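Local atomic coordinates of pyruvate kinase 1 (Trypanosoma brucei brucei, PDB entry 4KCT), a protein that transfers the phosphate of phosphoenolpyruvate to ADP to yield pyruvate and ATP, and also has an intrinsic oxaloacetate decarboxylase activity. Residues 48-53 and 208-213; 60-65 and 198-203; 222-227 and 234-239; 290-295 and 432-437; 326-331 and 345-350. One frame throughout, in Å; residues are numbered along the deposited sequence.

Interaction 1. Residues 48-53 and 208-213; sequences VARMNF and MIFASF. With K (potassium ion), chain D.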
# COMPACT_ATOMS: atom_id res chain seq x y z
N VAL A 48 -13.37 12.43 -33.99
CA VAL A 48 -12.41 12.19 -35.11
C VAL A 48 -13.12 11.37 -36.17
O VAL A 48 -13.85 10.43 -35.83
CB VAL A 48 -11.19 11.37 -34.66
CG1 VAL A 48 -10.31 10.99 -35.88
CG2 VAL A 48 -10.37 12.14 -33.59
N ALA A 49 -13.00 11.80 -37.43
CA ALA A 49 -13.57 11.08 -38.55
C ALA A 49 -12.50 10.20 -39.21
O ALA A 49 -11.42 10.67 -39.58
CB ALA A 49 -14.15 12.07 -39.58
N ARG A 50 -12.76 8.91 -39.23
CA ARG A 50 -11.83 7.94 -39.80
C ARG A 50 -12.22 7.61 -41.25
O ARG A 50 -13.40 7.34 -41.55
CB ARG A 50 -11.81 6.67 -38.98
CG ARG A 50 -10.96 5.53 -39.57
CD ARG A 50 -11.14 4.26 -38.72
NE ARG A 50 -10.42 3.09 -39.25
CZ ARG A 50 -11.02 2.04 -39.78
NH1 ARG A 50 -12.37 2.01 -39.90
NH2 ARG A 50 -10.30 1.03 -40.23
N MET A 51 -11.27 7.80 -42.17
CA MET A 51 -11.42 7.34 -43.54
C MET A 51 -10.66 6.02 -43.69
O MET A 51 -9.45 5.96 -43.49
CB MET A 51 -10.83 8.38 -44.51
CG MET A 51 -11.37 9.80 -44.31
SD MET A 51 -10.59 10.96 -45.44
CE MET A 51 -8.88 10.95 -44.87
N ASN A 52 -11.39 4.98 -44.07
CA ASN A 52 -10.80 3.68 -44.26
C ASN A 52 -10.37 3.51 -45.69
O ASN A 52 -11.20 3.26 -46.57
CB ASN A 52 -11.80 2.58 -43.91
CG ASN A 52 -11.18 1.19 -43.98
OD1 ASN A 52 -9.98 1.03 -44.27
ND2 ASN A 52 -11.99 0.18 -43.72
N PHE A 53 -9.08 3.71 -45.94
CA PHE A 53 -8.55 3.66 -47.31
C PHE A 53 -8.35 2.24 -47.80
O PHE A 53 -7.88 2.04 -48.91
CB PHE A 53 -7.23 4.44 -47.44
CG PHE A 53 -7.41 5.89 -47.74
CD1 PHE A 53 -8.21 6.69 -46.93
CD2 PHE A 53 -6.80 6.47 -48.85
CE1 PHE A 53 -8.35 8.04 -47.19
CE2 PHE A 53 -6.94 7.81 -49.12
CZ PHE A 53 -7.75 8.59 -48.32
N MET A 208 -3.91 12.87 -38.78
CA MET A 208 -3.23 11.68 -38.29
C MET A 208 -3.38 10.53 -39.27
O MET A 208 -4.36 10.45 -40.02
CB MET A 208 -3.81 11.28 -36.90
CG MET A 208 -5.31 10.98 -36.94
SD MET A 208 -6.08 10.97 -35.29
CE MET A 208 -6.09 12.75 -34.89
N ILE A 209 -2.41 9.62 -39.23
CA ILE A 209 -2.48 8.37 -39.97
C ILE A 209 -2.67 7.24 -38.96
O ILE A 209 -1.97 7.19 -37.95
CB ILE A 209 -1.13 8.10 -40.67
CG1 ILE A 209 -0.69 9.33 -41.49
CG2 ILE A 209 -1.23 6.83 -41.54
CD1 ILE A 209 -1.68 9.75 -42.57
N PHE A 210 -3.63 6.36 -39.22
CA PHE A 210 -3.70 5.10 -38.52
C PHE A 210 -3.00 4.07 -39.40
O PHE A 210 -3.54 3.66 -40.43
CB PHE A 210 -5.17 4.66 -38.33
CG PHE A 210 -6.01 5.61 -37.50
CD1 PHE A 210 -5.42 6.58 -36.70
CD2 PHE A 210 -7.39 5.46 -37.47
CE1 PHE A 210 -6.21 7.42 -35.90
CE2 PHE A 210 -8.18 6.25 -36.63
CZ PHE A 210 -7.59 7.24 -35.86
N ALA A 211 -1.77 3.71 -39.04
CA ALA A 211 -0.89 2.94 -39.92
C ALA A 211 -1.08 1.46 -39.66
O ALA A 211 -0.86 0.98 -38.54
CB ALA A 211 0.57 3.33 -39.69
N SER A 212 -1.52 0.73 -40.68
CA SER A 212 -1.90 -0.67 -40.54
C SER A 212 -0.73 -1.60 -40.36
O SER A 212 0.38 -1.39 -40.95
CB SER A 212 -2.76 -1.12 -41.73
OG SER A 212 -4.04 -0.52 -41.67
N PHE A 213 -0.96 -2.64 -39.56
CA PHE A 213 -0.03 -3.77 -39.42
C PHE A 213 1.40 -3.37 -39.10
O PHE A 213 2.36 -3.92 -39.66
CB PHE A 213 -0.05 -4.66 -40.68
CG PHE A 213 -0.78 -5.96 -40.48
CD1 PHE A 213 -0.14 -7.04 -39.87
CD2 PHE A 213 -2.16 -6.04 -40.72
CE1 PHE A 213 -0.84 -8.21 -39.58
CE2 PHE A 213 -2.86 -7.21 -40.45
CZ PHE A 213 -2.21 -8.29 -39.85
K K D . -7.60 0.07 -43.31
O HOH W 1 -6.31 -2.20 -43.31
O HOH W 2 -9.02 -1.57 -41.38
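Inside the eight-stranded parallel barrel of the TIM-barrel domain, Arg50 of strand 46-52 and Phe210 of strand 208-211 meet across the interior, with strand 80-84 between their strands in the sheet. The two side chains pass at a slant: CG of Arg50 lies 4.1 Å from CE2 of Phe210, and CD of Arg50 is as close to CD2 of Phe210. The arginine chain runs extended from CG to NE, with CG anti to the backbone N (chi1 174°), which carries the guanidinium beyond the ring to the substrate end of the barrel. Guanidinium and ring planes are 18° apart, nearly coplanar, with CD2 of Phe210 near the edge of the guanidinium. Deeper in, CG1 of Val48 rests against SD of Met208 at 4.3 Å. At the other end OD1 of Asn52 binds the potassium ion at 2.7 Å; two waters, Ser54, Asp84 and Thr85 complete the site. Asp84 also forms a salt bridge to NE of Arg50, and Thr27 takes a hydrogen bond from NH1. The side chain of Arg50 comes within about 4 Å of the bound pyruvate. Apolar contact to its methylenes thus steadies the arginine stem, while polar partners fix the guanidinium beside the potassium ion and the ligand.

Interaction 2. Residues 60-65 and 198-203; sequences YHQTTI and LEFGVA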
# COMPACT_ATOMS: atom_id res chain seq x y z
N TYR A 60 -13.67 9.61 -53.58
CA TYR A 60 -14.61 9.31 -52.49
C TYR A 60 -14.14 9.97 -51.17
O TYR A 60 -14.92 10.66 -50.48
CB TYR A 60 -14.77 7.79 -52.33
CG TYR A 60 -15.80 7.40 -51.27
CD1 TYR A 60 -17.17 7.42 -51.57
CD2 TYR A 60 -15.42 7.13 -49.95
CE1 TYR A 60 -18.11 7.08 -50.62
CE2 TYR A 60 -16.37 6.84 -48.97
CZ TYR A 60 -17.71 6.83 -49.31
OH TYR A 60 -18.66 6.60 -48.34
N HIS A 61 -12.87 9.78 -50.84
CA HIS A 61 -12.36 10.28 -49.58
C HIS A 61 -12.19 11.76 -49.58
O HIS A 61 -12.33 12.40 -48.55
CB HIS A 61 -11.05 9.60 -49.22
CG HIS A 61 -11.20 8.13 -48.96
ND1 HIS A 61 -12.04 7.65 -48.01
CD2 HIS A 61 -10.74 7.03 -49.66
CE1 HIS A 61 -12.04 6.31 -48.05
NE2 HIS A 61 -11.22 5.92 -49.04
N GLN A 62 -11.98 12.35 -50.76
CA GLN A 62 -11.98 13.80 -50.86
C GLN A 62 -13.33 14.38 -50.44
O GLN A 62 -13.39 15.42 -49.78
CB GLN A 62 -11.64 14.28 -52.29
CG GLN A 62 -11.55 15.81 -52.39
CD GLN A 62 -10.31 16.36 -51.72
OE1 GLN A 62 -9.19 16.01 -52.08
NE2 GLN A 62 -10.51 17.15 -50.65
N THR A 63 -14.41 13.75 -50.89
CA THR A 63 -15.76 14.15 -50.48
C THR A 63 -15.91 14.12 -48.94
O THR A 63 -16.47 15.05 -48.34
CB THR A 63 -16.83 13.26 -51.16
OG1 THR A 63 -16.73 13.41 -52.58
CG2 THR A 63 -18.25 13.65 -50.74
N THR A 64 -15.41 13.06 -48.32
CA THR A 64 -15.44 12.96 -46.86
C THR A 64 -14.69 14.12 -46.22
O THR A 64 -15.22 14.82 -45.37
CB THR A 64 -14.84 11.62 -46.36
OG1 THR A 64 -15.59 10.53 -46.93
CG2 THR A 64 -14.89 11.53 -44.77
N ILE A 65 -13.47 14.36 -46.68
CA ILE A 65 -12.69 15.46 -46.18
C ILE A 65 -13.44 16.79 -46.31
O ILE A 65 -13.60 17.54 -45.31
CB ILE A 65 -11.32 15.54 -46.89
CG1 ILE A 65 -10.43 14.40 -46.41
CG2 ILE A 65 -10.64 16.91 -46.61
CD1 ILE A 65 -9.16 14.24 -47.21
N LEU A 198 -0.81 8.19 -48.72
CA LEU A 198 -0.17 9.12 -47.77
C LEU A 198 0.15 10.46 -48.41
O LEU A 198 -0.09 11.53 -47.83
CB LEU A 198 1.09 8.50 -47.19
CG LEU A 198 0.85 7.25 -46.32
CD1 LEU A 198 2.18 6.60 -45.94
CD2 LEU A 198 0.05 7.59 -45.05
N GLU A 199 0.59 10.42 -49.67
CA GLU A 199 0.77 11.64 -50.44
C GLU A 199 -0.53 12.44 -50.51
O GLU A 199 -0.51 13.65 -50.38
CB GLU A 199 1.28 11.30 -51.85
CG GLU A 199 1.05 12.39 -52.89
CD GLU A 199 1.68 12.04 -54.24
OE1 GLU A 199 2.82 12.50 -54.50
OE2 GLU A 199 1.06 11.26 -55.01
N PHE A 200 -1.64 11.76 -50.78
CA PHE A 200 -2.97 12.40 -50.78
C PHE A 200 -3.29 12.98 -49.39
O PHE A 200 -3.63 14.15 -49.25
CB PHE A 200 -4.03 11.38 -51.21
CG PHE A 200 -5.45 11.85 -51.05
CD1 PHE A 200 -6.10 12.51 -52.09
CD2 PHE A 200 -6.15 11.59 -49.88
CE1 PHE A 200 -7.42 12.92 -51.96
CE2 PHE A 200 -7.48 12.00 -49.73
CZ PHE A 200 -8.12 12.65 -50.78
N GLY A 201 -3.06 12.19 -48.34
CA GLY A 201 -3.32 12.67 -46.98
C GLY A 201 -2.51 13.92 -46.63
O GLY A 201 -3.02 14.86 -46.01
N VAL A 202 -1.24 13.94 -47.01
CA VAL A 202 -0.39 15.11 -46.73
C VAL A 202 -0.89 16.32 -47.51
O VAL A 202 -1.03 17.40 -46.95
CB VAL A 202 1.10 14.83 -47.07
CG1 VAL A 202 1.94 16.10 -46.94
CG2 VAL A 202 1.65 13.75 -46.13
N ALA A 203 -1.19 16.13 -48.80
CA ALA A 203 -1.66 17.22 -49.65
C ALA A 203 -2.98 17.80 -49.13
O ALA A 203 -3.20 19.00 -49.20
CB ALA A 203 -1.82 16.75 -51.09
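Phe200 of helix 192-204 reaches toward helix 58-75 and provides most of the surface buried here. Its CG is anti to the backbone N (chi1 171°), which sends the ring outward to bridge helix axes 11.9 Å apart. Gln62 meets the far end of the ring: OE1 lies 3.6 Å from CE1 of Phe200, with the amide plane turned 62° from the ring plane. The bend at chi2 brings this amide back beside the phenyl group, while NE2 of Gln62 is hydrogen-bonded to Asn66 and only weakly to Gln204. Ile65, one turn after Gln62, points back at the incoming ring and sets CD1 3.8 Å from CE2 of Phe200. Both helices belong to the outer layer of the TIM barrel, helix 58-75 following strand 46-52 and helix 192-204 preceding strand 208-211, and their short segments run in nearly the same direction, at 26°. CB of His61 adds a looser touch, 4.3 Å from CE2 of Phe200. The imidazole itself stacks on Phe53 and gives its NE2 to a hydrogen bond with the carbonyl of His55. Beyond the two segments, the ring of Phe200 also meets that of His58.

Interaction 3. Residues 222-227 and 234-239; sequences EVRAAL and ILIISK. With PYR (pyruvic acid), chain E.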
# COMPACT_ATOMS: atom_id res chain seq x y z
N GLU A 222 9.64 4.18 -41.22
CA GLU A 222 9.39 4.16 -42.66
C GLU A 222 8.12 4.89 -43.05
O GLU A 222 8.11 5.60 -44.05
CB GLU A 222 9.39 2.74 -43.22
CG GLU A 222 10.80 2.19 -43.34
CD GLU A 222 10.86 0.67 -43.36
OE1 GLU A 222 9.80 0.01 -43.47
OE2 GLU A 222 11.99 0.13 -43.28
N VAL A 223 7.06 4.75 -42.25
CA VAL A 223 5.87 5.56 -42.46
C VAL A 223 6.18 7.05 -42.30
O VAL A 223 5.74 7.89 -43.11
CB VAL A 223 4.71 5.16 -41.52
CG1 VAL A 223 3.54 6.16 -41.64
CG2 VAL A 223 4.24 3.74 -41.87
N ARG A 224 6.93 7.37 -41.24
CA ARG A 224 7.29 8.75 -40.94
C ARG A 224 8.10 9.32 -42.11
O ARG A 224 7.82 10.43 -42.57
CB ARG A 224 8.11 8.80 -39.63
CG ARG A 224 8.49 10.19 -39.14
CD ARG A 224 7.44 10.80 -38.22
NE ARG A 224 7.22 10.03 -36.97
CZ ARG A 224 6.14 10.21 -36.20
NH1 ARG A 224 5.25 11.16 -36.54
NH2 ARG A 224 5.94 9.44 -35.10
N ALA A 225 8.97 8.51 -42.70
CA ALA A 225 9.81 8.98 -43.81
C ALA A 225 9.01 9.18 -45.10
O ALA A 225 9.20 10.17 -45.79
CB ALA A 225 10.99 8.03 -44.05
N ALA A 226 8.03 8.31 -45.35
CA ALA A 226 7.10 8.49 -46.46
C ALA A 226 6.25 9.77 -46.35
O ALA A 226 5.87 10.35 -47.37
CB ALA A 226 6.20 7.26 -46.60
N LEU A 227 5.85 10.14 -45.13
CA LEU A 227 5.11 11.39 -44.91
C LEU A 227 6.00 12.59 -45.23
O LEU A 227 5.52 13.66 -45.61
CB LEU A 227 4.61 11.48 -43.47
CG LEU A 227 3.51 10.48 -43.13
CD1 LEU A 227 3.25 10.49 -41.62
CD2 LEU A 227 2.25 10.84 -43.89
N ILE A 234 2.11 15.44 -38.78
CA ILE A 234 0.93 14.57 -38.78
C ILE A 234 1.20 13.43 -37.80
O ILE A 234 2.31 12.91 -37.77
CB ILE A 234 0.68 13.99 -40.19
CG1 ILE A 234 0.34 15.13 -41.17
CG2 ILE A 234 -0.42 12.93 -40.16
CD1 ILE A 234 0.30 14.70 -42.64
N LEU A 235 0.24 13.12 -36.92
CA LEU A 235 0.48 12.05 -35.93
C LEU A 235 0.52 10.70 -36.63
O LEU A 235 -0.31 10.42 -37.51
CB LEU A 235 -0.63 12.01 -34.88
CG LEU A 235 -0.96 13.29 -34.15
CD1 LEU A 235 -2.02 12.96 -33.10
CD2 LEU A 235 0.29 13.89 -33.51
N ILE A 236 1.40 9.81 -36.17
CA ILE A 236 1.32 8.41 -36.57
C ILE A 236 0.77 7.56 -35.42
O ILE A 236 1.34 7.51 -34.34
CB ILE A 236 2.67 7.86 -37.02
CG1 ILE A 236 3.14 8.61 -38.27
CG2 ILE A 236 2.57 6.35 -37.29
CD1 ILE A 236 4.54 8.23 -38.73
N ILE A 237 -0.43 7.00 -35.63
CA ILE A 237 -1.03 6.10 -34.67
C ILE A 237 -0.80 4.69 -35.20
O ILE A 237 -1.35 4.31 -36.25
CB ILE A 237 -2.56 6.35 -34.53
CG1 ILE A 237 -2.87 7.82 -34.16
CG2 ILE A 237 -3.19 5.40 -33.49
CD1 ILE A 237 -2.08 8.33 -32.98
N SER A 238 0.05 3.91 -34.52
CA SER A 238 0.41 2.60 -35.05
C SER A 238 -0.65 1.59 -34.68
O SER A 238 -1.05 1.51 -33.51
CB SER A 238 1.78 2.16 -34.51
OG SER A 238 2.80 2.99 -35.06
N LYS A 239 -1.14 0.83 -35.67
CA LYS A 239 -2.15 -0.19 -35.38
C LYS A 239 -1.47 -1.51 -35.10
O LYS A 239 -0.62 -1.96 -35.87
CB LYS A 239 -3.13 -0.34 -36.54
CG LYS A 239 -3.80 0.98 -36.92
CD LYS A 239 -4.57 0.86 -38.25
CE LYS A 239 -5.49 -0.34 -38.27
NZ LYS A 239 -6.16 -0.43 -39.61
C PYR E . -8.81 -4.02 -37.21
O PYR E . -9.50 -4.12 -36.16
OXT PYR E . -8.17 -5.03 -37.64
CA PYR E . -8.64 -2.69 -37.87
O3 PYR E . -7.98 -2.59 -38.92
CB PYR E . -9.16 -1.46 -37.19
O HOH W 3 4.88 12.46 -39.15
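Apolar packing centres on Ile236, whose side chain points from strand 235-240 to helix 217-227. CG1 of Val223 touches CD1 of Ile236 at 3.7 Å, and CD1 of Leu227 lies 3.8 Å from CG1 of Ile236; in both pairs the side chains lie alongside each other, pointing in opposite senses. With CG1 anti to the carbonyl carbon (chi1 -63°), Ile236 extends CD1 up to the helix backbone, 3.6 Å from CA of Arg224. A mixed contact comes next. The Arg224 chain, bent at chi2 and chi3, folds back so that its guanidinium lies flat against the isoleucine, CD1 of Ile236 standing 3.5 Å above the centre of the plane. The polar link is indirect: a water accepts from NH1 of Arg224 at 2.9 Å and donates to O of Ile234 at 3.0 Å. Asn257 OD1 also accepts from NH1 of Arg224, and the carbonyl of Ala255 from NH2. Together these contacts seat the helix on the next strand of the beta-alpha-beta unit 208-211, 217-227, 235-240, the helix running roughly antiparallel to it. At the far end of the same strand, Lys239 NZ donates a hydrogen bond of 2.9 Å to O3 of pyruvate and forms a salt bridge to Asp84. The same strand thus presents apolar side chains to the helix outside and, inside the barrel, an N-H donor to the keto oxygen of the ligand.

Interaction 4. Residues 290-295 and 432-437; sequences GKPVIC and LNVTRS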
# COMPACT_ATOMS: atom_id res chain seq x y z
N GLY A 290 2.18 8.00 -21.48
CA GLY A 290 1.39 9.19 -21.84
C GLY A 290 1.18 9.44 -23.33
O GLY A 290 1.21 10.61 -23.79
N LYS A 291 0.97 8.38 -24.10
CA LYS A 291 0.58 8.51 -25.51
C LYS A 291 -0.83 7.96 -25.74
O LYS A 291 -1.24 6.97 -25.10
CB LYS A 291 1.58 7.79 -26.43
CG LYS A 291 2.98 8.43 -26.39
CD LYS A 291 3.95 7.78 -27.36
CE LYS A 291 5.13 8.72 -27.65
NZ LYS A 291 6.24 8.01 -28.29
N PRO A 292 -1.58 8.60 -26.64
CA PRO A 292 -3.00 8.25 -26.77
C PRO A 292 -3.20 6.84 -27.33
O PRO A 292 -2.37 6.34 -28.11
CB PRO A 292 -3.53 9.30 -27.78
CG PRO A 292 -2.32 9.96 -28.37
CD PRO A 292 -1.26 9.88 -27.29
N VAL A 293 -4.23 6.17 -26.86
CA VAL A 293 -4.50 4.80 -27.30
C VAL A 293 -6.00 4.63 -27.57
O VAL A 293 -6.83 5.22 -26.87
CB VAL A 293 -3.95 3.73 -26.30
CG1 VAL A 293 -4.62 3.83 -24.91
CG2 VAL A 293 -4.12 2.30 -26.88
N ILE A 294 -6.29 4.02 -28.72
CA ILE A 294 -7.64 3.85 -29.22
C ILE A 294 -7.96 2.35 -29.17
O ILE A 294 -7.17 1.52 -29.65
CB ILE A 294 -7.68 4.28 -30.71
CG1 ILE A 294 -7.19 5.73 -30.88
CG2 ILE A 294 -9.05 4.04 -31.32
CD1 ILE A 294 -7.01 6.15 -32.34
N CYS A 295 -9.10 2.00 -28.60
CA CYS A 295 -9.62 0.62 -28.71
C CYS A 295 -10.61 0.52 -29.88
O CYS A 295 -11.49 1.36 -30.01
CB CYS A 295 -10.31 0.20 -27.39
SG CYS A 295 -10.82 -1.55 -27.36
N LEU A 432 -5.71 17.02 -30.78
CA LEU A 432 -5.94 16.78 -29.37
C LEU A 432 -7.25 16.03 -29.13
O LEU A 432 -7.53 15.57 -28.03
CB LEU A 432 -5.87 18.09 -28.58
CG LEU A 432 -4.41 18.56 -28.28
CD1 LEU A 432 -4.44 19.95 -27.66
CD2 LEU A 432 -3.72 17.57 -27.32
N ASN A 433 -8.01 15.83 -30.21
CA ASN A 433 -9.25 15.02 -30.16
C ASN A 433 -9.03 13.55 -29.82
O ASN A 433 -10.01 12.84 -29.48
CB ASN A 433 -10.01 15.09 -31.51
CG ASN A 433 -10.87 16.34 -31.64
OD1 ASN A 433 -11.79 16.53 -30.87
ND2 ASN A 433 -10.68 17.08 -32.72
N VAL A 434 -7.80 13.04 -29.97
CA VAL A 434 -7.55 11.67 -29.48
C VAL A 434 -7.06 11.58 -28.03
O VAL A 434 -6.69 10.51 -27.57
CB VAL A 434 -6.64 10.84 -30.40
CG1 VAL A 434 -7.29 10.65 -31.76
CG2 VAL A 434 -5.27 11.51 -30.54
N THR A 435 -7.10 12.68 -27.30
CA THR A 435 -6.50 12.70 -25.98
C THR A 435 -7.55 12.94 -24.91
O THR A 435 -8.34 13.89 -25.01
CB THR A 435 -5.38 13.75 -25.90
OG1 THR A 435 -4.23 13.22 -26.58
CG2 THR A 435 -5.01 14.03 -24.47
N ARG A 436 -7.61 12.03 -23.93
CA ARG A 436 -8.68 12.04 -22.94
C ARG A 436 -8.80 13.43 -22.28
O ARG A 436 -7.78 13.99 -21.83
CB ARG A 436 -8.42 10.96 -21.88
CG ARG A 436 -9.53 10.81 -20.83
CD ARG A 436 -9.11 9.74 -19.80
NE ARG A 436 -10.11 9.58 -18.74
CZ ARG A 436 -10.16 10.32 -17.63
NH1 ARG A 436 -11.13 10.10 -16.75
NH2 ARG A 436 -9.24 11.26 -17.39
N SER A 437 -10.04 13.91 -22.11
CA SER A 437 -10.36 15.12 -21.26
C SER A 437 -10.17 16.48 -21.92
O SER A 437 -10.65 17.48 -21.40
CB SER A 437 -9.55 15.12 -19.95
OG SER A 437 -9.67 13.88 -19.31
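The backbones of Pro292 and Thr435 come within 5.7 Å of each other, CA to CA, where the lead-in to barrel strand 293-296 meets the irregular loop between helix 426-431 and strand 438-442. The contact joins the TIM-barrel domain to the alpha/beta domain that binds fructose 2,6-bisphosphate, about 11 Å from the side chain of Thr435. Pro292 provides the barrel side. Its ring crosses Val434 at a slant, CB lying 3.9 Å from CG2 of Val434 and CG of Pro292 4.0 Å from the same methyl. That methyl stands between the backbone N and the carbonyl carbon, since chi1 of Val434 (-63°) turns CG1 the other way, toward SD of Met208 and CG2 of Val48. OG1 of Thr435 touches the proline more loosely, 4.2 Å from CB of Pro292. Just upstream, Gly290 closes helix 275-289 in a Schellman motif. Asp326 ties the two segments together from outside, OD1 accepting from N of Val293 and OD2 from N of Arg436. The loop itself is turned tightly by a bond from N of Thr435 to O of Leu432. The carbonyl O of Val434 is buried without a polar partner in the model and rests 3.4 Å from CB of Pro292.

Interaction 5. Residues 326-331 and 345-350; sequences DCVMLS and QYMARI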
# COMPACT_ATOMS: atom_id res chain seq x y z
N ASP A 326 -7.90 6.13 -24.18
CA ASP A 326 -8.37 7.51 -24.43
C ASP A 326 -9.64 7.49 -25.28
O ASP A 326 -10.60 8.24 -25.00
CB ASP A 326 -7.29 8.37 -25.12
CG ASP A 326 -6.03 8.52 -24.26
OD1 ASP A 326 -5.21 7.54 -24.25
OD2 ASP A 326 -5.76 9.68 -23.76
N CYS A 327 -9.63 6.67 -26.32
CA CYS A 327 -10.65 6.67 -27.36
C CYS A 327 -11.23 5.29 -27.53
O CYS A 327 -10.51 4.28 -27.42
CB CYS A 327 -10.06 7.06 -28.72
SG CYS A 327 -9.24 8.65 -28.74
N VAL A 328 -12.46 5.27 -28.02
CA VAL A 328 -13.07 4.09 -28.54
C VAL A 328 -13.54 4.38 -29.96
O VAL A 328 -13.71 5.53 -30.35
CB VAL A 328 -14.27 3.64 -27.66
CG1 VAL A 328 -13.74 3.01 -26.36
CG2 VAL A 328 -15.15 4.83 -27.30
N MET A 329 -13.67 3.34 -30.76
CA MET A 329 -13.82 3.56 -32.18
C MET A 329 -15.01 2.78 -32.72
O MET A 329 -15.40 1.74 -32.15
CB MET A 329 -12.56 3.15 -32.92
CG MET A 329 -12.64 3.42 -34.41
SD MET A 329 -11.01 3.23 -35.14
CE MET A 329 -11.27 1.74 -36.12
N LEU A 330 -15.64 3.35 -33.74
CA LEU A 330 -16.72 2.69 -34.47
C LEU A 330 -16.31 2.52 -35.94
O LEU A 330 -15.65 3.40 -36.53
CB LEU A 330 -18.03 3.53 -34.34
CG LEU A 330 -18.53 3.70 -32.89
CD1 LEU A 330 -19.56 4.83 -32.82
CD2 LEU A 330 -19.13 2.40 -32.36
N SER A 331 -16.66 1.37 -36.50
CA SER A 331 -16.31 1.07 -37.89
C SER A 331 -17.56 0.95 -38.73
O SER A 331 -18.22 1.97 -39.01
CB SER A 331 -15.43 -0.18 -37.96
OG SER A 331 -14.20 0.11 -37.30
N GLN A 345 -24.42 8.00 -29.80
CA GLN A 345 -25.04 8.44 -28.56
C GLN A 345 -24.95 7.40 -27.44
O GLN A 345 -24.63 7.74 -26.30
CB GLN A 345 -26.51 8.87 -28.80
CG GLN A 345 -26.63 10.17 -29.61
CD GLN A 345 -28.01 10.34 -30.24
OE1 GLN A 345 -28.95 9.69 -29.83
NE2 GLN A 345 -28.11 11.15 -31.29
N TYR A 346 -25.19 6.12 -27.76
CA TYR A 346 -24.98 5.04 -26.77
C TYR A 346 -23.54 5.00 -26.32
O TYR A 346 -23.26 4.85 -25.13
CB TYR A 346 -25.36 3.67 -27.32
CG TYR A 346 -26.72 3.19 -26.93
CD1 TYR A 346 -26.98 2.77 -25.63
CD2 TYR A 346 -27.78 3.21 -27.84
CE1 TYR A 346 -28.24 2.35 -25.26
CE2 TYR A 346 -29.05 2.82 -27.47
CZ TYR A 346 -29.26 2.34 -26.19
OH TYR A 346 -30.52 1.96 -25.82
N MET A 347 -22.62 5.05 -27.29
CA MET A 347 -21.20 4.95 -26.98
C MET A 347 -20.78 6.07 -26.01
O MET A 347 -20.12 5.81 -25.00
CB MET A 347 -20.34 5.05 -28.24
CG MET A 347 -18.87 4.74 -27.94
SD MET A 347 -17.92 4.37 -29.45
CE MET A 347 -17.67 2.59 -29.26
N ALA A 348 -21.26 7.28 -26.27
CA ALA A 348 -21.04 8.41 -25.34
C ALA A 348 -21.62 8.19 -23.94
O ALA A 348 -20.96 8.49 -22.95
CB ALA A 348 -21.59 9.71 -25.95
N ARG A 349 -22.84 7.67 -23.84
CA ARG A 349 -23.47 7.45 -22.53
C ARG A 349 -22.74 6.36 -21.75
O ARG A 349 -22.58 6.46 -20.52
CB ARG A 349 -24.97 7.06 -22.68
CG ARG A 349 -25.85 8.23 -23.10
CD ARG A 349 -27.35 7.98 -22.86
NE ARG A 349 -27.85 6.80 -23.55
CZ ARG A 349 -28.29 6.77 -24.82
NH1 ARG A 349 -28.77 5.65 -25.33
NH2 ARG A 349 -28.23 7.85 -25.58
N ILE A 350 -22.29 5.32 -22.45
CA ILE A 350 -21.51 4.26 -21.80
C ILE A 350 -20.16 4.81 -21.30
O ILE A 350 -19.74 4.48 -20.17
CB ILE A 350 -21.28 3.04 -22.74
CG1 ILE A 350 -22.61 2.40 -23.19
CG2 ILE A 350 -20.40 1.98 -22.07
CD1 ILE A 350 -22.41 1.58 -24.50
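Met347 inserts its thioether between Val328 and Leu330, alternate residues whose side chains leave strand 327-330 on the helix side. Its SD lies 3.5 Å from CG2 of Val328 and 3.6 Å from CG of Leu330. The terminal methyl goes deeper: CE presses on CD2 of Leu330 at 3.4 Å, tighter than usual for two carbons, and lies 3.8 Å from O of Met329. With CG anti to the backbone N (chi1 -172°), the methionine stretches away from the helix before bending at chi3. Around the methionine, Val317 and Ile24 also pack on Met347, while Val343 and Val344 of helix 340-356 pack on Leu330. Met329, between the two gripped residues, points the opposite way, into the barrel and toward the pyruvic acid, which its side chain touches. Strand and helix segments run nearly antiparallel, at 160°, as expected for the last strand of a TIM barrel and the helix that returns along its outside.

How the interactions relate
Four of the contacts are buried; interaction 2, between helices of the outer layer, is only partly so. Interaction 1 lies inside the barrel, and interactions 3 and 5 press helices on its outside, where aliphatic or thioether packing dominates. Strands 208-211 and 235-240 pair directly, through Ile209 and Ile237, joining interactions 1 and 3; the backbone N of Cys295 and O of Cys327 do the same for interactions 4 and 5. Phe53 links interaction 1 to His61 and Phe200 of interaction 2. At the substrate end, Arg50, Lys239 and Met329 bring interactions 1, 3 and 5 to the pyruvate, whereas interaction 4 joins the opposite end of the barrel to the alpha/beta domain through a proline and a loop.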